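PDB 4RCM: methylated RNA-binding protein 1 from Saccharomyces cerevisiae S288c, which recognises and binds RNA carrying N6-methyladenosine through its YTH domain and lowers the stability of PHO4 mRNA, thereby regulating phosphate metabolism after transcription. Local coordinates for residues S70-G75 with V109-N114; V29-F33 with V104-V109. One frame throughout, in Å; residues are numbered along the deposited sequence.

Contact 1: S70-G75 with V109-N114; sequences SGRFCG and VRDINN
Gly-75 and Val-109 face each other as a non-hydrogen-bonded antiparallel pair, their CA atoms only 4.4 Å apart, where strand 72-79 runs beside strand 102-112 in the central sheet of the YTH domain. This buried end is the tight part of the contact: the backbones come close at a residue with no side chain, and the conformation of Gly-75 suits glycine. Next along the pair, N of Arg-110 gives a weak bond to O of Cys-74. N of Ile-112 then donates to O of Phe-73 at 3.2 Å, and the CA-H of Asp-111 also points at this oxygen. Phe-73 and Ile-112 turn to the sheet face covered by helix 141-151, Phe-73 passing close to the RNA-binding Lys-22.

Toward the partly exposed margin the backbones lie farther apart, with 6.9 Å between CA of Gly-71 and CA of Asn-114 against 4.4 Å between CA of Cys-74 and CA of Asp-111. Asp-111 forms a salt bridge with Arg-72, guanidinium and carboxylate planes standing almost perpendicular at 86°. The straighter bond joins NE of Arg-72 to OD1 of Asp-111 (3.0 Å, 158°), lying in the guanidinium plane and on the syn side of OD1 but tilted out of the carboxylate plane; NE and NH1 also approach OD2 at short range, in weak, bent bonds. A water donates to both OD1 of Asp-111 and O of Cys-74. With Arg-72 and a water both donating to it, the Asp-111 carboxylate would be expected to remain ionised, linking the two strands beside their backbone bonds.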
ATOM      1  N   SER A  70      13.155   8.651  -0.317  1.00 12.56           N
ATOM      2  CA  SER A  70      13.284   8.301  -1.742  1.00 13.70           C
ATOM      3  C   SER A  70      11.990   8.688  -2.488  1.00 13.70           C
ATOM      4  O   SER A  70      12.024   9.055  -3.624  1.00 12.36           O
ATOM      5  CB  SER A  70      13.531   6.797  -1.952  1.00 14.29           C
ATOM      6  OG  SER A  70      12.467   6.027  -1.356  1.00 13.12           O
ATOM      7  N   GLY A  71      10.855   8.531  -1.811  1.00 13.37           N
ATOM      8  CA  GLY A  71       9.548   8.699  -2.427  1.00 14.42           C
ATOM      9  C   GLY A  71       9.285   7.644  -3.468  1.00 14.89           C
ATOM     10  O   GLY A  71       8.537   7.874  -4.419  1.00 14.78           O
ATOM     11  N   ARG A  72       9.907   6.478  -3.314  1.00 15.34           N
ATOM     12  CA  ARG A  72       9.652   5.389  -4.217  1.00 16.30           C
ATOM     13  C   ARG A  72       8.253   4.832  -3.959  1.00 16.68           C
ATOM     14  O   ARG A  72       7.940   4.463  -2.824  1.00 20.55           O
ATOM     15  CB  ARG A  72      10.725   4.350  -4.014  1.00 16.98           C
ATOM     16  CG  ARG A  72      11.149   3.636  -5.270  1.00 20.56           C
ATOM     17  CD  ARG A  72      11.945   2.406  -4.858  1.00 20.42           C
ATOM     18  NE  ARG A  72      11.806   1.305  -5.784  1.00 19.61           N
ATOM     19  CZ  ARG A  72      12.721   0.362  -5.906  1.00 18.84           C
ATOM     20  NH1 ARG A  72      12.565  -0.611  -6.778  1.00 20.32           N
ATOM     21  NH2 ARG A  72      13.802   0.395  -5.135  1.00 17.46           N
ATOM     22  N   PHE A  73       7.391   4.803  -4.969  1.00 15.38           N
ATOM     23  CA  PHE A  73       6.082   4.134  -4.826  1.00 17.16           C
ATOM     24  C   PHE A  73       6.327   2.806  -5.459  1.00 17.55           C
ATOM     25  O   PHE A  73       6.584   2.769  -6.647  1.00 15.75           O
ATOM     26  CB  PHE A  73       4.910   4.902  -5.498  1.00 19.59           C
ATOM     27  CG  PHE A  73       4.249   5.934  -4.570  1.00 20.37           C
ATOM     28  CD1 PHE A  73       4.902   7.129  -4.253  1.00 22.82           C
ATOM     29  CD2 PHE A  73       2.984   5.690  -3.998  1.00 21.49           C
ATOM     30  CE1 PHE A  73       4.303   8.054  -3.380  1.00 24.47           C
ATOM     31  CE2 PHE A  73       2.387   6.620  -3.145  1.00 21.89           C
ATOM     32  CZ  PHE A  73       3.051   7.794  -2.828  1.00 20.44           C
ATOM     33  N   CYS A  74       6.318   1.723  -4.671  1.00 13.70           N
ATOM     34  CA  CYS A  74       6.796   0.440  -5.205  1.00 13.99           C
ATOM     35  C   CYS A  74       5.795  -0.774  -5.357  1.00 10.88           C
ATOM     36  O   CYS A  74       6.188  -1.853  -5.798  1.00  8.93           O
ATOM     37  CB  CYS A  74       8.066   0.029  -4.509  1.00 17.96           C
ATOM     38  SG  CYS A  74       8.061   0.164  -2.750  1.00 24.34           S
ATOM     39  N   GLY A  75       4.525  -0.573  -5.036  1.00  8.89           N
ATOM     40  CA  GLY A  75       3.507  -1.538  -5.432  1.00  7.73           C
ATOM     41  C   GLY A  75       2.272  -1.406  -4.567  1.00  6.89           C
ATOM     42  O   GLY A  75       2.143  -0.460  -3.817  1.00  5.93           O
ATOM     43  N   VAL A 109       3.501  -5.300  -8.141  1.00 10.05           N
ATOM     44  CA  VAL A 109       4.859  -5.026  -7.700  1.00  9.94           C
ATOM     45  C   VAL A 109       5.578  -4.446  -8.892  1.00 10.14           C
ATOM     46  O   VAL A 109       5.815  -5.173  -9.845  1.00  8.87           O
ATOM     47  CB  VAL A 109       5.597  -6.296  -7.242  1.00 10.90           C
ATOM     48  CG1 VAL A 109       7.044  -5.979  -6.868  1.00 11.39           C
ATOM     49  CG2 VAL A 109       4.877  -6.926  -6.072  1.00 11.30           C
ATOM     50  N   ARG A 110       5.783  -3.125  -8.861  1.00 10.56           N
ATOM     51  CA  ARG A 110       6.467  -2.377  -9.890  1.00 13.50           C
ATOM     52  C   ARG A 110       6.543  -0.940  -9.400  1.00 16.05           C
ATOM     53  O   ARG A 110       5.731  -0.501  -8.620  1.00 16.00           O
ATOM     54  CB  ARG A 110       5.763  -2.418 -11.248  1.00 13.26           C
ATOM     55  CG  ARG A 110       4.293  -1.965 -11.276  1.00 16.32           C
ATOM     56  CD  ARG A 110       4.027  -0.484 -11.622  1.00 16.46           C
ATOM     57  NE  ARG A 110       4.813   0.033 -12.759  1.00 15.93           N
ATOM     58  CZ  ARG A 110       4.410   0.135 -14.028  1.00 16.95           C
ATOM     59  NH1 ARG A 110       3.211  -0.296 -14.440  1.00 16.72           N
ATOM     60  NH2 ARG A 110       5.245   0.626 -14.910  1.00 17.59           N
ATOM     61  N   ASP A 111       7.533  -0.219  -9.855  1.00 16.94           N
ATOM     62  CA  ASP A 111       7.674   1.203  -9.470  1.00 21.86           C
ATOM     63  C   ASP A 111       6.855   2.115 -10.389  1.00 20.12           C
ATOM     64  O   ASP A 111       6.728   1.877 -11.564  1.00 23.62           O
ATOM     65  CB  ASP A 111       9.151   1.622  -9.520  1.00 23.40           C
ATOM     66  CG  ASP A 111       9.983   1.027  -8.379  1.00 30.35           C
ATOM     67  OD1 ASP A 111       9.453   0.395  -7.406  1.00 27.47           O
ATOM     68  OD2 ASP A 111      11.220   1.196  -8.454  1.00 43.32           O
ATOM     69  N   ILE A 112       6.301   3.155  -9.827  1.00 21.08           N
ATOM     70  CA  ILE A 112       5.784   4.250 -10.622  1.00 20.27           C
ATOM     71  C   ILE A 112       6.680   5.473 -10.314  1.00 23.91           C
ATOM     72  O   ILE A 112       6.918   5.774  -9.150  1.00 21.35           O
ATOM     73  CB  ILE A 112       4.317   4.514 -10.269  1.00 17.66           C
ATOM     74  CG1 ILE A 112       3.403   3.385 -10.797  1.00 17.06           C
ATOM     75  CG2 ILE A 112       3.881   5.899 -10.733  1.00 18.84           C
ATOM     76  CD1 ILE A 112       3.422   3.075 -12.288  1.00 16.72           C
ATOM     77  N   ASN A 113       7.180   6.173 -11.336  1.00 27.13           N
ATOM     78  CA  ASN A 113       7.997   7.373 -11.076  1.00 30.80           C
ATOM     79  C   ASN A 113       7.195   8.479 -10.354  1.00 26.92           C
ATOM     80  O   ASN A 113       6.062   8.722 -10.708  1.00 20.91           O
ATOM     81  CB  ASN A 113       8.572   7.915 -12.379  1.00 36.94           C
ATOM     82  CG  ASN A 113       9.388   6.874 -13.133  1.00 40.08           C
ATOM     83  OD1 ASN A 113      10.123   6.074 -12.536  1.00 37.56           O
ATOM     84  ND2 ASN A 113       9.262   6.876 -14.454  1.00 45.66           N
ATOM     85  N   ASN A 114       7.786   9.118  -9.339  1.00 29.59           N
ATOM     86  CA  ASN A 114       7.148  10.266  -8.651  1.00 33.91           C
ATOM     87  C   ASN A 114       6.659  11.319  -9.606  1.00 34.25           C
ATOM     88  O   ASN A 114       5.615  11.957  -9.379  1.00 39.80           O
ATOM     89  CB  ASN A 114       8.113  10.961  -7.691  1.00 38.76           C
ATOM     90  CG  ASN A 114       8.267  10.226  -6.384  1.00 42.58           C
ATOM     91  OD1 ASN A 114       7.636  10.572  -5.366  1.00 43.35           O
ATOM     92  ND2 ASN A 114       9.117   9.205  -6.390  1.00 44.03           N
TER
HETATM   93  O   HOH W   1       8.604  -2.319  -7.225  1.00 14.29           O

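Contact 2: V29-F33 with V104-V109; sequences VKRSF and VRWVIV
Trp-106 projects from strand 102-112 toward helix 26-35, a helix-on-sheet packing within the YTH domain in which the helix runs roughly across the strand. The indole is the main bump, and Val-29 and, one turn on, Ser-32 and Phe-33 form the hollow that receives it. Over one face of the five-membered ring sits CA of Phe-33, a CH-pi contact 3.9 Å from the ring centroid. The phenyl group follows from the same residue, its edge turned toward that face in an offset edge-to-face pair with the planes at 71°. Its CD1 also touches CB of Trp-106 at 3.6 Å, while its CE1 meets CG2 of Val-109 farther along the strand. At the far end of the indole, CG1 of Val-29 fits against CH2 at 3.5 Å, the two side chains crossing at about a right angle.

The packing borders the methyladenosine site: Val-29 lies near the RNA-binding Ser-23, and Ser-32 near Trp-92, a probable ligand of the modified base. CG2 of Val-104 packs against OG of Ser-32, which also bonds to O of Ile-37. OG, anti to the backbone N (chi1 -176°), reaches the indole edge and accepts the NE1 hydrogen of Trp-106 at 3.1 Å, in the ring plane.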
ATOM      1  N   VAL A  29       9.694  -3.321   3.119  1.00 10.88           N
ATOM      2  CA  VAL A  29       8.784  -3.634   2.021  1.00 11.88           C
ATOM      3  C   VAL A  29       9.005  -5.089   1.477  1.00 11.70           C
ATOM      4  O   VAL A  29       8.033  -5.862   1.223  1.00  9.21           O
ATOM      5  CB  VAL A  29       8.978  -2.659   0.834  1.00 12.07           C
ATOM      6  CG1 VAL A  29       8.144  -3.113  -0.344  1.00 14.19           C
ATOM      7  CG2 VAL A  29       8.614  -1.233   1.239  1.00 11.48           C
ATOM      8  N   LYS A  30      10.260  -5.411   1.216  1.00 12.31           N
ATOM      9  CA  LYS A  30      10.614  -6.737   0.733  1.00 13.27           C
ATOM     10  C   LYS A  30      10.152  -7.838   1.667  1.00 13.23           C
ATOM     11  O   LYS A  30       9.569  -8.853   1.208  1.00 11.61           O
ATOM     12  CB  LYS A  30      12.095  -6.842   0.526  1.00 15.97           C
ATOM     13  CG  LYS A  30      12.591  -6.068  -0.660  1.00 18.54           C
ATOM     14  CD  LYS A  30      14.098  -6.111  -0.690  1.00 24.16           C
ATOM     15  CE  LYS A  30      14.696  -5.170  -1.732  1.00 28.01           C
ATOM     16  NZ  LYS A  30      15.388  -5.824  -2.859  1.00 31.37           N
ATOM     17  N   ARG A  31      10.401  -7.637   2.955  1.00 13.18           N
ATOM     18  CA  ARG A  31       9.979  -8.562   3.959  1.00 14.07           C
ATOM     19  C   ARG A  31       8.499  -8.723   4.043  1.00 14.71           C
ATOM     20  O   ARG A  31       8.037  -9.817   4.343  1.00 15.87           O
ATOM     21  CB  ARG A  31      10.500  -8.169   5.328  1.00 15.66           C
ATOM     22  CG  ARG A  31      11.985  -8.444   5.444  1.00 18.49           C
ATOM     23  CD  ARG A  31      12.434  -8.379   6.879  1.00 21.64           C
ATOM     24  NE  ARG A  31      13.895  -8.355   6.944  1.00 26.80           N
ATOM     25  CZ  ARG A  31      14.594  -7.988   8.018  1.00 32.55           C
ATOM     26  NH1 ARG A  31      15.915  -7.989   7.959  1.00 37.00           N
ATOM     27  NH2 ARG A  31      13.988  -7.609   9.143  1.00 34.31           N
ATOM     28  N   SER A  32       7.749  -7.634   3.832  1.00 14.31           N
ATOM     29  CA  SER A  32       6.306  -7.686   3.695  1.00 12.19           C
ATOM     30  C   SER A  32       5.913  -8.539   2.498  1.00 10.28           C
ATOM     31  O   SER A  32       4.996  -9.325   2.546  1.00 10.00           O
ATOM     32  CB  SER A  32       5.707  -6.280   3.518  1.00 12.83           C
ATOM     33  OG  SER A  32       4.258  -6.279   3.478  1.00 11.51           O
ATOM     34  N   PHE A  33       6.613  -8.385   1.413  1.00 10.27           N
ATOM     35  CA  PHE A  33       6.259  -9.129   0.241  1.00 10.41           C
ATOM     36  C   PHE A  33       6.438 -10.627   0.439  1.00 10.66           C
ATOM     37  O   PHE A  33       5.582 -11.403   0.036  1.00 11.88           O
ATOM     38  CB  PHE A  33       7.072  -8.668  -0.972  1.00  9.93           C
ATOM     39  CG  PHE A  33       6.852  -9.525  -2.154  1.00 10.37           C
ATOM     40  CD1 PHE A  33       5.774  -9.305  -3.001  1.00 10.36           C
ATOM     41  CD2 PHE A  33       7.714 -10.589  -2.412  1.00 11.73           C
ATOM     42  CE1 PHE A  33       5.536 -10.141  -4.080  1.00 10.42           C
ATOM     43  CE2 PHE A  33       7.489 -11.424  -3.483  1.00 10.77           C
ATOM     44  CZ  PHE A  33       6.399 -11.205  -4.318  1.00 11.32           C
ATOM     45  N   VAL A 104      -1.411  -9.261   4.392  1.00 10.12           N
ATOM     46  CA  VAL A 104      -1.512  -8.538   3.144  1.00 11.41           C
ATOM     47  C   VAL A 104      -1.177  -9.469   2.000  1.00  9.53           C
ATOM     48  O   VAL A 104      -0.432 -10.422   2.186  1.00  8.03           O
ATOM     49  CB  VAL A 104      -0.593  -7.267   3.062  1.00 12.30           C
ATOM     50  CG1 VAL A 104      -0.939  -6.339   4.228  1.00 12.86           C
ATOM     51  CG2 VAL A 104       0.886  -7.634   3.055  1.00 13.10           C
ATOM     52  N   ARG A 105      -1.727  -9.186   0.834  1.00 11.55           N
ATOM     53  CA  ARG A 105      -1.315  -9.860  -0.391  1.00 12.69           C
ATOM     54  C   ARG A 105      -0.907  -8.830  -1.459  1.00 12.83           C
ATOM     55  O   ARG A 105      -1.683  -7.970  -1.856  1.00 14.00           O
ATOM     56  CB  ARG A 105      -2.426 -10.771  -0.898  1.00 15.58           C
ATOM     57  CG  ARG A 105      -2.908 -11.844   0.108  1.00 17.84           C
ATOM     58  CD  ARG A 105      -1.999 -13.125   0.189  1.00 20.98           C
ATOM     59  NE  ARG A 105      -2.381 -14.135   1.238  1.00 22.25           N
ATOM     60  CZ  ARG A 105      -1.958 -14.151   2.525  1.00 25.49           C
ATOM     61  NH1 ARG A 105      -1.147 -13.189   3.049  1.00 22.90           N
ATOM     62  NH2 ARG A 105      -2.357 -15.144   3.323  1.00 28.51           N
ATOM     63  N   TRP A 106       0.309  -8.920  -1.907  1.00 10.88           N
ATOM     64  CA  TRP A 106       0.870  -7.937  -2.821  1.00 12.53           C
ATOM     65  C   TRP A 106       0.258  -8.254  -4.168  1.00 13.27           C
ATOM     66  O   TRP A 106       0.523  -9.324  -4.716  1.00 20.77           O
ATOM     67  CB  TRP A 106       2.394  -8.037  -2.799  1.00 11.15           C
ATOM     68  CG  TRP A 106       2.984  -7.284  -1.640  1.00 11.07           C
ATOM     69  CD1 TRP A 106       2.951  -7.642  -0.312  1.00 10.39           C
ATOM     70  CD2 TRP A 106       3.544  -5.973  -1.679  1.00  9.54           C
ATOM     71  NE1 TRP A 106       3.532  -6.667   0.445  1.00  9.63           N
ATOM     72  CE2 TRP A 106       3.907  -5.631  -0.374  1.00  9.71           C
ATOM     73  CE3 TRP A 106       3.799  -5.070  -2.700  1.00  9.97           C
ATOM     74  CZ2 TRP A 106       4.518  -4.419  -0.058  1.00  9.34           C
ATOM     75  CZ3 TRP A 106       4.412  -3.869  -2.376  1.00  9.87           C
ATOM     76  CH2 TRP A 106       4.756  -3.555  -1.068  1.00  9.36           C
ATOM     77  N   VAL A 107      -0.656  -7.418  -4.628  1.00 11.32           N
ATOM     78  CA  VAL A 107      -1.335  -7.634  -5.930  1.00 11.53           C
ATOM     79  C   VAL A 107      -0.501  -7.086  -7.093  1.00 10.54           C
ATOM     80  O   VAL A 107      -0.468  -7.693  -8.160  1.00 10.15           O
ATOM     81  CB  VAL A 107      -2.785  -7.054  -5.968  1.00 12.68           C
ATOM     82  CG1 VAL A 107      -3.698  -7.805  -5.014  1.00 15.12           C
ATOM     83  CG2 VAL A 107      -2.816  -5.568  -5.609  1.00 13.15           C
ATOM     84  N   ILE A 108       0.199  -5.969  -6.859  1.00  9.69           N
ATOM     85  CA  ILE A 108       1.059  -5.338  -7.884  1.00  9.19           C
ATOM     86  C   ILE A 108       2.447  -4.977  -7.365  1.00  9.38           C
ATOM     87  O   ILE A 108       2.591  -4.364  -6.333  1.00  9.80           O
ATOM     88  CB  ILE A 108       0.423  -4.047  -8.472  1.00  8.92           C
ATOM     89  CG1 ILE A 108      -0.871  -4.357  -9.200  1.00  8.97           C
ATOM     90  CG2 ILE A 108       1.403  -3.315  -9.447  1.00  9.76           C
ATOM     91  CD1 ILE A 108      -1.787  -3.152  -9.356  1.00  9.29           C
ATOM     92  N   VAL A 109       3.501  -5.300  -8.141  1.00 10.05           N
ATOM     93  CA  VAL A 109       4.859  -5.026  -7.700  1.00  9.94           C
ATOM     94  C   VAL A 109       5.578  -4.446  -8.892  1.00 10.14           C
ATOM     95  O   VAL A 109       5.815  -5.173  -9.845  1.00  8.87           O
ATOM     96  CB  VAL A 109       5.597  -6.296  -7.242  1.00 10.90           C
ATOM     97  CG1 VAL A 109       7.044  -5.979  -6.868  1.00 11.39           C
ATOM     98  CG2 VAL A 109       4.877  -6.926  -6.072  1.00 11.30           C
TER

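Overall arrangement
From the N terminus, the chain passes through strand 17-23, which carries the m6A-binding Lys-22 and Ser-23, and into helix 26-35, the first half of contact 2. Strand 72-79 then brings the first half of contact 1. Strand 102-112 supplies the second half of both: residues 104-109 close the 70-residue connection of contact 2, and residues 109-114 close the 33-residue connection of contact 1. The segments alternate, so the contacts cross instead of nesting, and they share Val-109. Contact 1 joins two neighbouring strands within the mixed sheet, whereas contact 2 lays the helix on it. Their centres lie 13 Å apart, and they meet where Cys-74 packs on Val-29 and Gly-75 on Trp-106.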